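Local coordinates for PBP domain-containing protein (Vibrio parahaemolyticus, PDB 3MUQ), which is of unknown function but belongs to the periplasmic-binding-protein superfamily and, like its relatives, probably binds a small ligand, at residues 109-113 with 114-118; 220-224 with 225-229; 201-205 with 206-210; 18-21 with 22-26. One frame throughout, in Å; residues are numbered along the deposited sequence.

How the contacts relate
Contact 1 stands apart: it lies across the chain's centre from the other three, which is consistent with the two-lobed architecture of periplasmic binding proteins. Its centre is about 32 Å from that of contact 4, about 40 Å from contact 2 and about 49 Å from contact 3. Contacts 2 and 4 are neighbours, with centres about 13 Å apart, and they meet where W222 and L223 pack on L24. Contact 2 also touches contact 3 through S220 and L202, on the successive strand 195-203 and helix 213-224. Contacts 3 and 4 do not touch, their nearest atoms being about 11 Å apart. No ligand site is assigned among these residues.

Contact 1: residues 109-113 with 114-118; sequences KEIAN and KNATF
I111 meets A116 and F118 through apolar contacts as the chain leaves helix 104-113. Its CD1 lies at the edge of the F118 ring, near the ring plane, 4.0 Å from F118 CD1, and the two side chains cross at about a right angle. With I111 CG1 anti to the carbonyl carbon (chi1 -76°), the other branch, CG2, is turned to F118 CB and to the methyl of A116, where I111 CG2 and A116 CB are 4.2 Å apart.

Three backbone hydrogen bonds close the helix. K114 N donates to E110 O at 3.0 Å, A116 N to I111 O at 3.1 Å, and N115 N to A112 O at 3.0 Å. The last two, with the positive phi of N115 (48°), make a Schellman motif, which ends the helix and turns the chain toward strand 118-120. The CB of N115 is directed away from the last turn, and its OD1 accepts a hydrogen bond from G146 N.

Charge contributes more loosely. E110 and K114 run side by side in the same direction, E110 CG lying 4.1 Å from K114 CE, yet E110 OE1 and K114 NZ stay 4.3 Å apart, beyond a salt bridge. K114 NZ instead makes a weak hydrogen bond to A96 O, while the carboxylate of E110 has that of D101 close by, a crowding of like charges that the lysine may partly offset.

Contact 2: residues 220-224 with 225-229; sequences SDWLV and NPRGQ
D221 offers its carbonyl to N225 at the turn between helices 213-224 and 226-236. N225 ND2 donates to D221 O at 2.7 Å, the donor tilted from the carbonyl plane, and N225 N adds a weak bond to the same oxygen. The D221 carboxylate faces elsewhere, in salt bridges with R79 and K217.

W222 follows with CG anti to the backbone N (chi1 -178°), which lays its indole beside the second helix. G228 CA sits over one face, 3.8 Å from the centroid of the W222 six-membered ring and only 7° off its normal, a CH-pi contact; having no side chain, G228 can come this near the backbone of W222 and L223. W222 O accepts from N225 N at 3.3 Å and, weakly, from G228 N. The indole NE1 donates to D31, whose carboxylate also forms a salt bridge with R227.

L223 O takes a straighter bond from Q229 NE2 at 2.8 Å (160°), its oxygen lying in the amide plane of Q229. V224 ends the helix with CG2 3.8 Å from N225 ND2, and its O is bonded by R236 of the second subunit, where G173 N also meets N225 OD1.

The side-chain amides of N225 and Q229 thus add donors to the D221 and L223 carbonyls in the last turn of helix 213-224, in a buried corner, and N225 spans the turn and the subunit interface at once.

Contact 3: residues 201-205 with 206-210; sequences ILVNP and ERYPT
The Y208 ring takes V203 at a slant: V203 CG1 comes within 3.7 Å of Y208 CD2, and the N204 carbonyl oxygen lies obliquely to the same part of the ring. The second pair of flat groups, the N204 amide and the E206 carboxylate, run side by side in the same direction with their planes 20° apart.

N204, P205 and E206 form an Asx-Pro turn at the end of strand 195-203. N204 OD1 accepts from E206 N at 2.8 Å, the donor standing above the plane of the amide carbonyl. N204 CG, anti to the backbone N (chi1 -174°), lies beside the carbonyl carbon, which carries OD1 forward to E206 N. The fit is tight, as N204 OD1 is also only 2.9 Å from E206 CB. N204 ND2 is bonded to G73 O, which holds the amide from its other end.

The backbone oxygen of N204 completes the turn. It accepts from Y208 N at 3.0 Å, in the carbonyl plane, and weakly from R207 N at 2.9 Å, making one helix-like turn before the chain moves on to helix 213-224. P205 packs on V76 and Y213, and R207 lies along N204, its CD 4.2 Å from N204 CB, with its end directed away from the strand. The guanidinium NH2 of R207 and the hydroxyl OH of Y208 both hydrogen-bond to a single backbone oxygen, E51 O.

Contact 4: residues 18-21 with 22-26; sequences SGLL and DYLLP
L20 and L24 pack one helical turn apart at the start of helix 20-32, their side chains meeting at an oblique angle with L20 CD1 4.0 Å from L24 CD1. L20 holds its CG anti to the backbone N (chi1 175°), which brings its end toward the next turn although its CB heads away; L24 points back to meet it, its CG resting 3.4 Å from L20 O. L21 adds a second contact on the flank of L24, with L21 CD2 4.4 Å from L24 CD1. One position farther on, the same spacing pairs L21 with L25: L25 CD1 lies alongside L21 CB at 4.2 Å, and the two residues share the nearly straight bond from L25 N to L21 O (2.9 Å, 172°).

The start of the helix is set by S18 and G19. S18 OG accepts from L20 N at 3.0 Å, an ST turn, while the same hydroxyl bonds to T15 O. G19, at the N-cap, takes a positive phi (92°) that suits glycine. Y23 N bonds to L20 O and, weakly, to G19 O, and Y23 CB comes within 3.1 Å of L20 O. P26 has no N-H to give, and the helix kinks there.

L20 and L24 face helix 226-236, through F235 and L231 respectively, and Y23 touches both of those residues. L21 and L25 rest on V38 of strand 35-41, where L25 also reaches V36. L24 and L25 both extend to helix 213-224, at L223 and F219.

Contact 1: residues 109-113 with 114-118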
loop_
_atom_site.group_PDB
_atom_site.type_symbol
_atom_site.label_atom_id
_atom_site.label_comp_id
_atom_site.label_asym_id
_atom_site.label_seq_id
_atom_site.Cartn_x
_atom_site.Cartn_y
_atom_site.Cartn_z
ATOM N N LYS A 109 -13.534 -3.207 -28.004
ATOM C CA LYS A 109 -14.435 -3.296 -29.145
ATOM C C LYS A 109 -13.739 -3.910 -30.356
ATOM O O LYS A 109 -14.306 -4.758 -31.041
ATOM C CB LYS A 109 -14.979 -1.911 -29.502
ATOM C CG LYS A 109 -15.953 -1.359 -28.487
ATOM C CD LYS A 109 -16.229 0.121 -28.700
ATOM C CE LYS A 109 -17.045 0.683 -27.546
ATOM N NZ LYS A 109 -17.210 2.160 -27.629
ATOM N N GLU A 110 -12.507 -3.468 -30.602
ATOM C CA GLU A 110 -11.713 -3.917 -31.738
ATOM C C GLU A 110 -11.389 -5.414 -31.621
ATOM O O GLU A 110 -11.485 -6.166 -32.589
ATOM C CB GLU A 110 -10.425 -3.089 -31.789
ATOM C CG GLU A 110 -9.656 -3.109 -33.098
ATOM C CD GLU A 110 -9.022 -1.753 -33.405
ATOM O OE1 GLU A 110 -8.025 -1.711 -34.166
ATOM O OE2 GLU A 110 -9.527 -0.727 -32.886
ATOM N N ILE A 111 -10.987 -5.841 -30.431
ATOM C CA ILE A 111 -10.705 -7.253 -30.185
ATOM C C ILE A 111 -11.952 -8.100 -30.463
ATOM O O ILE A 111 -11.895 -9.139 -31.148
ATOM C CB ILE A 111 -10.211 -7.467 -28.739
ATOM C CG1 ILE A 111 -8.749 -6.994 -28.622
ATOM C CG2 ILE A 111 -10.359 -8.924 -28.330
ATOM C CD1 ILE A 111 -8.135 -7.150 -27.226
ATOM N N ALA A 112 -13.095 -7.643 -29.960
ATOM C CA ALA A 112 -14.337 -8.378 -30.175
ATOM C C ALA A 112 -14.731 -8.391 -31.651
ATOM O O ALA A 112 -15.071 -9.439 -32.194
ATOM C CB ALA A 112 -15.450 -7.812 -29.328
ATOM N N ASN A 113 -14.665 -7.236 -32.309
ATOM C CA ASN A 113 -15.122 -7.163 -33.703
ATOM C C ASN A 113 -14.213 -7.898 -34.688
ATOM O O ASN A 113 -14.656 -8.323 -35.753
ATOM C CB ASN A 113 -15.380 -5.717 -34.138
ATOM C CG ASN A 113 -16.523 -5.064 -33.353
ATOM O OD1 ASN A 113 -17.515 -5.715 -33.017
ATOM N ND2 ASN A 113 -16.384 -3.773 -33.063
ATOM N N LYS A 114 -12.950 -8.081 -34.322
ATOM C CA LYS A 114 -12.050 -8.850 -35.163
ATOM C C LYS A 114 -12.035 -10.316 -34.734
ATOM O O LYS A 114 -11.370 -11.161 -35.349
ATOM C CB LYS A 114 -10.643 -8.253 -35.160
ATOM C CG LYS A 114 -10.597 -6.800 -35.607
ATOM C CD LYS A 114 -9.392 -6.542 -36.485
ATOM C CE LYS A 114 -9.131 -5.058 -36.640
ATOM N NZ LYS A 114 -7.754 -4.817 -37.147
ATOM N N ASN A 115 -12.802 -10.624 -33.696
ATOM C CA ASN A 115 -12.797 -11.968 -33.142
ATOM C C ASN A 115 -11.367 -12.489 -32.914
ATOM O O ASN A 115 -11.030 -13.633 -33.244
ATOM C CB ASN A 115 -13.603 -12.928 -34.018
ATOM C CG ASN A 115 -13.876 -14.233 -33.320
ATOM O OD1 ASN A 115 -14.230 -14.261 -32.136
ATOM N ND2 ASN A 115 -13.679 -15.331 -34.034
ATOM N N ALA A 116 -10.530 -11.622 -32.361
ATOM C CA ALA A 116 -9.205 -12.005 -31.885
ATOM C C ALA A 116 -9.332 -12.881 -30.644
ATOM O O ALA A 116 -10.371 -12.910 -29.990
ATOM C CB ALA A 116 -8.393 -10.763 -31.554
ATOM N N THR A 117 -8.277 -13.597 -30.301
ATOM C CA THR A 117 -8.326 -14.427 -29.109
ATOM C C THR A 117 -8.172 -13.565 -27.843
ATOM O O THR A 117 -7.286 -12.710 -27.763
ATOM C CB THR A 117 -7.281 -15.564 -29.177
ATOM O OG1 THR A 117 -7.654 -16.474 -30.222
ATOM C CG2 THR A 117 -7.209 -16.329 -27.852
ATOM N N PHE A 118 -9.065 -13.773 -26.871
ATOM C CA PHE A 118 -9.020 -13.026 -25.610
ATOM C C PHE A 118 -9.234 -13.956 -24.429
ATOM O O PHE A 118 -10.222 -14.685 -24.367
ATOM C CB PHE A 118 -10.077 -11.916 -25.581
ATOM C CG PHE A 118 -9.957 -11.016 -24.395
ATOM C CD1 PHE A 118 -9.244 -9.823 -24.482
ATOM C CD2 PHE A 118 -10.526 -11.375 -23.176
ATOM C CE1 PHE A 118 -9.116 -9.008 -23.382
ATOM C CE2 PHE A 118 -10.396 -10.563 -22.074
ATOM C CZ PHE A 118 -9.694 -9.377 -22.175
#

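Contact 2: residues 220-224 with 225-229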
loop_
_atom_site.group_PDB
_atom_site.type_symbol
_atom_site.label_atom_id
_atom_site.label_comp_id
_atom_site.label_asym_id
_atom_site.label_seq_id
_atom_site.Cartn_x
_atom_site.Cartn_y
_atom_site.Cartn_z
ATOM N N SER A 220 -9.577 2.804 9.057
ATOM C CA SER A 220 -8.512 3.329 8.207
ATOM C C SER A 220 -7.155 2.808 8.669
ATOM O O SER A 220 -6.398 2.305 7.856
ATOM C CB SER A 220 -8.509 4.862 8.199
ATOM O OG SER A 220 -7.410 5.357 7.447
ATOM N N ASP A 221 -6.862 2.922 9.972
ATOM C CA ASP A 221 -5.621 2.388 10.544
ATOM C C ASP A 221 -5.475 0.898 10.197
ATOM O O ASP A 221 -4.421 0.440 9.766
ATOM C CB ASP A 221 -5.607 2.559 12.075
ATOM C CG ASP A 221 -5.463 4.000 12.502
ATOM O OD1 ASP A 221 -5.049 4.831 11.663
ATOM O OD2 ASP A 221 -5.760 4.300 13.682
ATOM N N TRP A 222 -6.550 0.140 10.371
ATOM C CA TRP A 222 -6.504 -1.288 10.063
ATOM C C TRP A 222 -6.214 -1.521 8.573
ATOM O O TRP A 222 -5.398 -2.372 8.207
ATOM C CB TRP A 222 -7.824 -1.937 10.474
ATOM C CG TRP A 222 -7.925 -3.429 10.262
ATOM C CD1 TRP A 222 -7.593 -4.412 11.161
ATOM C CD2 TRP A 222 -8.432 -4.105 9.096
ATOM N NE1 TRP A 222 -7.855 -5.659 10.621
ATOM C CE2 TRP A 222 -8.363 -5.500 9.356
ATOM C CE3 TRP A 222 -8.930 -3.672 7.864
ATOM C CZ2 TRP A 222 -8.775 -6.467 8.418
ATOM C CZ3 TRP A 222 -9.347 -4.629 6.934
ATOM C CH2 TRP A 222 -9.264 -6.016 7.217
ATOM N N LEU A 223 -6.869 -0.753 7.708
ATOM C CA LEU A 223 -6.702 -0.918 6.262
ATOM C C LEU A 223 -5.277 -0.699 5.775
ATOM O O LEU A 223 -4.838 -1.363 4.820
ATOM C CB LEU A 223 -7.638 0.024 5.490
ATOM C CG LEU A 223 -9.132 -0.274 5.550
ATOM C CD1 LEU A 223 -9.943 0.932 5.037
ATOM C CD2 LEU A 223 -9.434 -1.523 4.750
ATOM N N VAL A 224 -4.554 0.221 6.413
ATOM C CA VAL A 224 -3.175 0.511 5.970
ATOM C C VAL A 224 -2.102 -0.243 6.767
ATOM O O VAL A 224 -0.923 -0.182 6.438
ATOM C CB VAL A 224 -2.851 2.028 5.961
ATOM C CG1 VAL A 224 -3.821 2.804 5.023
ATOM C CG2 VAL A 224 -2.861 2.592 7.373
ATOM N N ASN A 225 -2.500 -0.942 7.820
ATOM C CA ASN A 225 -1.537 -1.752 8.541
ATOM C C ASN A 225 -1.451 -3.137 7.890
ATOM O O ASN A 225 -2.347 -3.530 7.131
ATOM C CB ASN A 225 -1.847 -1.805 10.049
ATOM C CG ASN A 225 -1.308 -0.560 10.819
ATOM O OD1 ASN A 225 -0.471 -0.682 11.722
ATOM N ND2 ASN A 225 -1.802 0.633 10.460
ATOM N N PRO A 226 -0.360 -3.867 8.149
ATOM C CA PRO A 226 -0.131 -5.108 7.403
ATOM C C PRO A 226 -1.298 -6.095 7.414
ATOM O O PRO A 226 -1.494 -6.777 6.408
ATOM C CB PRO A 226 1.129 -5.689 8.066
ATOM C CG PRO A 226 1.873 -4.484 8.502
ATOM C CD PRO A 226 0.802 -3.517 8.988
ATOM N N ARG A 227 -2.058 -6.181 8.498
ATOM C CA ARG A 227 -3.217 -7.087 8.503
ATOM C C ARG A 227 -4.202 -6.779 7.378
ATOM O O ARG A 227 -4.629 -7.675 6.657
ATOM C CB ARG A 227 -3.958 -7.055 9.843
ATOM C CG ARG A 227 -3.240 -7.779 10.960
ATOM C CD ARG A 227 -3.905 -7.526 12.320
ATOM N NE ARG A 227 -4.995 -8.460 12.582
ATOM C CZ ARG A 227 -4.821 -9.667 13.114
ATOM N NH1 ARG A 227 -3.597 -10.079 13.434
ATOM N NH2 ARG A 227 -5.866 -10.459 13.327
ATOM N N GLY A 228 -4.574 -5.508 7.243
ATOM C CA GLY A 228 -5.523 -5.112 6.226
ATOM C C GLY A 228 -4.919 -5.240 4.841
ATOM O O GLY A 228 -5.585 -5.676 3.885
ATOM N N GLN A 229 -3.650 -4.845 4.737
ATOM C CA GLN A 229 -2.921 -4.895 3.472
ATOM C C GLN A 229 -2.822 -6.317 2.948
ATOM O O GLN A 229 -2.942 -6.543 1.746
ATOM C CB GLN A 229 -1.515 -4.296 3.625
ATOM C CG GLN A 229 -1.523 -2.769 3.771
ATOM C CD GLN A 229 -2.020 -2.074 2.513
ATOM O OE1 GLN A 229 -1.429 -2.210 1.437
ATOM N NE2 GLN A 229 -3.109 -1.326 2.639
#

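Contact 3: residues 201-205 with 206-210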
loop_
_atom_site.group_PDB
_atom_site.type_symbol
_atom_site.label_atom_id
_atom_site.label_comp_id
_atom_site.label_asym_id
_atom_site.label_seq_id
_atom_site.Cartn_x
_atom_site.Cartn_y
_atom_site.Cartn_z
ATOM N N ILE A 201 -10.592 8.320 3.210
ATOM C CA ILE A 201 -10.499 9.618 3.868
ATOM C C ILE A 201 -11.577 9.769 4.935
ATOM O O ILE A 201 -12.762 9.517 4.686
ATOM C CB ILE A 201 -10.654 10.758 2.842
ATOM C CG1 ILE A 201 -9.746 10.497 1.638
ATOM C CG2 ILE A 201 -10.366 12.125 3.489
ATOM C CD1 ILE A 201 -9.951 11.480 0.483
ATOM N N LEU A 202 -11.156 10.193 6.117
ATOM C CA LEU A 202 -12.055 10.355 7.245
ATOM C C LEU A 202 -12.852 11.648 7.139
ATOM O O LEU A 202 -12.315 12.687 6.761
ATOM C CB LEU A 202 -11.243 10.401 8.529
ATOM C CG LEU A 202 -10.298 9.219 8.710
ATOM C CD1 LEU A 202 -9.554 9.369 10.045
ATOM C CD2 LEU A 202 -11.079 7.912 8.639
ATOM N N VAL A 203 -14.123 11.596 7.515
ATOM C CA VAL A 203 -14.899 12.819 7.612
ATOM C C VAL A 203 -14.347 13.669 8.758
ATOM O O VAL A 203 -14.075 13.164 9.848
ATOM C CB VAL A 203 -16.402 12.530 7.767
ATOM C CG1 VAL A 203 -17.174 13.817 8.093
ATOM C CG2 VAL A 203 -16.936 11.812 6.482
ATOM N N ASN A 204 -14.153 14.956 8.497
ATOM C CA ASN A 204 -13.524 15.840 9.472
ATOM C C ASN A 204 -14.338 15.955 10.775
ATOM O O ASN A 204 -15.437 16.498 10.775
ATOM C CB ASN A 204 -13.333 17.211 8.844
ATOM C CG ASN A 204 -12.549 18.161 9.737
ATOM O OD1 ASN A 204 -12.352 17.909 10.934
ATOM N ND2 ASN A 204 -12.088 19.261 9.150
ATOM N N PRO A 205 -13.795 15.451 11.896
ATOM C CA PRO A 205 -14.580 15.447 13.141
ATOM C C PRO A 205 -14.793 16.855 13.684
ATOM O O PRO A 205 -15.655 17.069 14.523
ATOM C CB PRO A 205 -13.702 14.643 14.103
ATOM C CG PRO A 205 -12.315 14.865 13.608
ATOM C CD PRO A 205 -12.450 14.888 12.098
ATOM N N GLU A 206 -13.997 17.798 13.198
ATOM C CA GLU A 206 -14.176 19.206 13.506
ATOM C C GLU A 206 -15.481 19.679 12.898
ATOM O O GLU A 206 -16.210 20.457 13.507
ATOM C CB GLU A 206 -13.046 20.010 12.871
ATOM C CG GLU A 206 -12.153 20.777 13.812
ATOM C CD GLU A 206 -11.217 21.709 13.050
ATOM O OE1 GLU A 206 -11.325 21.775 11.800
ATOM O OE2 GLU A 206 -10.375 22.372 13.694
ATOM N N ARG A 207 -15.752 19.237 11.669
ATOM C CA ARG A 207 -16.994 19.585 10.997
ATOM C C ARG A 207 -18.156 18.819 11.603
ATOM O O ARG A 207 -19.271 19.334 11.661
ATOM C CB ARG A 207 -16.922 19.291 9.497
ATOM C CG ARG A 207 -16.221 20.343 8.702
ATOM C CD ARG A 207 -16.068 19.944 7.235
ATOM N NE ARG A 207 -17.340 19.773 6.533
ATOM C CZ ARG A 207 -18.091 20.781 6.096
ATOM N NH1 ARG A 207 -17.713 22.038 6.298
ATOM N NH2 ARG A 207 -19.220 20.539 5.461
ATOM N N TYR A 208 -17.898 17.585 12.044
ATOM C CA TYR A 208 -18.968 16.732 12.568
ATOM C C TYR A 208 -18.538 16.000 13.824
ATOM O O TYR A 208 -18.119 14.851 13.768
ATOM C CB TYR A 208 -19.438 15.736 11.501
ATOM C CG TYR A 208 -20.018 16.450 10.312
ATOM C CD1 TYR A 208 -21.301 16.999 10.368
ATOM C CD2 TYR A 208 -19.270 16.630 9.152
ATOM C CE1 TYR A 208 -21.828 17.684 9.296
ATOM C CE2 TYR A 208 -19.787 17.302 8.076
ATOM C CZ TYR A 208 -21.063 17.839 8.155
ATOM O OH TYR A 208 -21.572 18.519 7.080
ATOM N N PRO A 209 -18.652 16.671 14.973
ATOM C CA PRO A 209 -18.316 16.056 16.262
ATOM C C PRO A 209 -19.275 14.909 16.558
ATOM O O PRO A 209 -19.083 14.162 17.520
ATOM C CB PRO A 209 -18.539 17.198 17.263
ATOM C CG PRO A 209 -18.571 18.467 16.422
ATOM C CD PRO A 209 -19.175 18.036 15.124
ATOM N N THR A 210 -20.303 14.776 15.727
ATOM C CA THR A 210 -21.318 13.743 15.912
ATOM C C THR A 210 -20.957 12.419 15.241
ATOM O O THR A 210 -21.461 11.371 15.645
ATOM C CB THR A 210 -22.711 14.197 15.397
ATOM O OG1 THR A 210 -22.594 14.741 14.069
ATOM C CG2 THR A 210 -23.283 15.249 16.322
#

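Contact 4: residues 18-21 with 22-26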
loop_
_atom_site.group_PDB
_atom_site.type_symbol
_atom_site.label_atom_id
_atom_site.label_comp_id
_atom_site.label_asym_id
_atom_site.label_seq_id
_atom_site.Cartn_x
_atom_site.Cartn_y
_atom_site.Cartn_z
ATOM N N SER A 18 -17.106 -4.733 -7.055
ATOM C CA SER A 18 -15.810 -5.382 -7.197
ATOM C C SER A 18 -15.649 -6.592 -6.269
ATOM O O SER A 18 -14.932 -7.532 -6.591
ATOM C CB SER A 18 -14.684 -4.374 -6.933
ATOM O OG SER A 18 -14.429 -4.245 -5.544
ATOM N N GLY A 19 -16.310 -6.562 -5.114
ATOM C CA GLY A 19 -16.142 -7.615 -4.124
ATOM C C GLY A 19 -15.056 -7.340 -3.088
ATOM O O GLY A 19 -14.913 -8.082 -2.114
ATOM N N LEU A 20 -14.292 -6.270 -3.286
ATOM C CA LEU A 20 -13.240 -5.893 -2.341
ATOM C C LEU A 20 -13.681 -5.948 -0.871
ATOM O O LEU A 20 -13.013 -6.548 -0.028
ATOM C CB LEU A 20 -12.723 -4.489 -2.653
ATOM C CG LEU A 20 -11.695 -3.904 -1.665
ATOM C CD1 LEU A 20 -10.391 -4.710 -1.645
ATOM C CD2 LEU A 20 -11.435 -2.439 -2.003
ATOM N N LEU A 21 -14.801 -5.307 -0.570
ATOM C CA LEU A 21 -15.240 -5.165 0.806
ATOM C C LEU A 21 -15.675 -6.496 1.425
ATOM O O LEU A 21 -15.492 -6.723 2.631
ATOM C CB LEU A 21 -16.316 -4.082 0.898
ATOM C CG LEU A 21 -15.695 -2.710 0.587
ATOM C CD1 LEU A 21 -16.720 -1.639 0.266
ATOM C CD2 LEU A 21 -14.794 -2.268 1.737
ATOM N N ASP A 22 -16.220 -7.381 0.596
ATOM C CA ASP A 22 -16.581 -8.721 1.045
ATOM C C ASP A 22 -15.355 -9.465 1.533
ATOM O O ASP A 22 -15.452 -10.369 2.357
ATOM C CB ASP A 22 -17.240 -9.506 -0.085
ATOM C CG ASP A 22 -18.565 -8.920 -0.498
ATOM O OD1 ASP A 22 -19.135 -8.141 0.294
ATOM O OD2 ASP A 22 -19.033 -9.237 -1.612
ATOM N N TYR A 23 -14.198 -9.067 1.022
ATOM C CA TYR A 23 -12.924 -9.672 1.389
ATOM C C TYR A 23 -12.375 -9.092 2.701
ATOM O O TYR A 23 -11.726 -9.789 3.473
ATOM C CB TYR A 23 -11.921 -9.418 0.263
ATOM C CG TYR A 23 -10.803 -10.425 0.153
ATOM C CD1 TYR A 23 -10.584 -11.120 -1.035
ATOM C CD2 TYR A 23 -9.958 -10.681 1.230
ATOM C CE1 TYR A 23 -9.552 -12.048 -1.145
ATOM C CE2 TYR A 23 -8.926 -11.607 1.133
ATOM C CZ TYR A 23 -8.727 -12.285 -0.055
ATOM O OH TYR A 23 -7.704 -13.203 -0.153
ATOM N N LEU A 24 -12.634 -7.812 2.944
ATOM C CA LEU A 24 -12.060 -7.093 4.091
ATOM C C LEU A 24 -12.906 -7.123 5.365
ATOM O O LEU A 24 -12.396 -7.355 6.468
ATOM C CB LEU A 24 -11.853 -5.622 3.722
ATOM C CG LEU A 24 -10.993 -5.409 2.487
ATOM C CD1 LEU A 24 -10.732 -3.934 2.307
ATOM C CD2 LEU A 24 -9.680 -6.175 2.639
ATOM N N LEU A 25 -14.193 -6.839 5.202
ATOM C CA LEU A 25 -15.061 -6.520 6.329
ATOM C C LEU A 25 -15.191 -7.604 7.366
ATOM O O LEU A 25 -15.173 -7.302 8.556
ATOM C CB LEU A 25 -16.438 -6.074 5.857
ATOM C CG LEU A 25 -16.332 -4.716 5.157
ATOM C CD1 LEU A 25 -17.695 -4.154 4.855
ATOM C CD2 LEU A 25 -15.544 -3.769 6.023
ATOM N N PRO A 26 -15.358 -8.863 6.921
ATOM C CA PRO A 26 -15.475 -9.975 7.869
ATOM C C PRO A 26 -14.289 -10.038 8.823
ATOM O O PRO A 26 -14.485 -10.155 10.041
ATOM C CB PRO A 26 -15.495 -11.205 6.956
ATOM C CG PRO A 26 -16.102 -10.703 5.677
ATOM C CD PRO A 26 -15.603 -9.292 5.527
#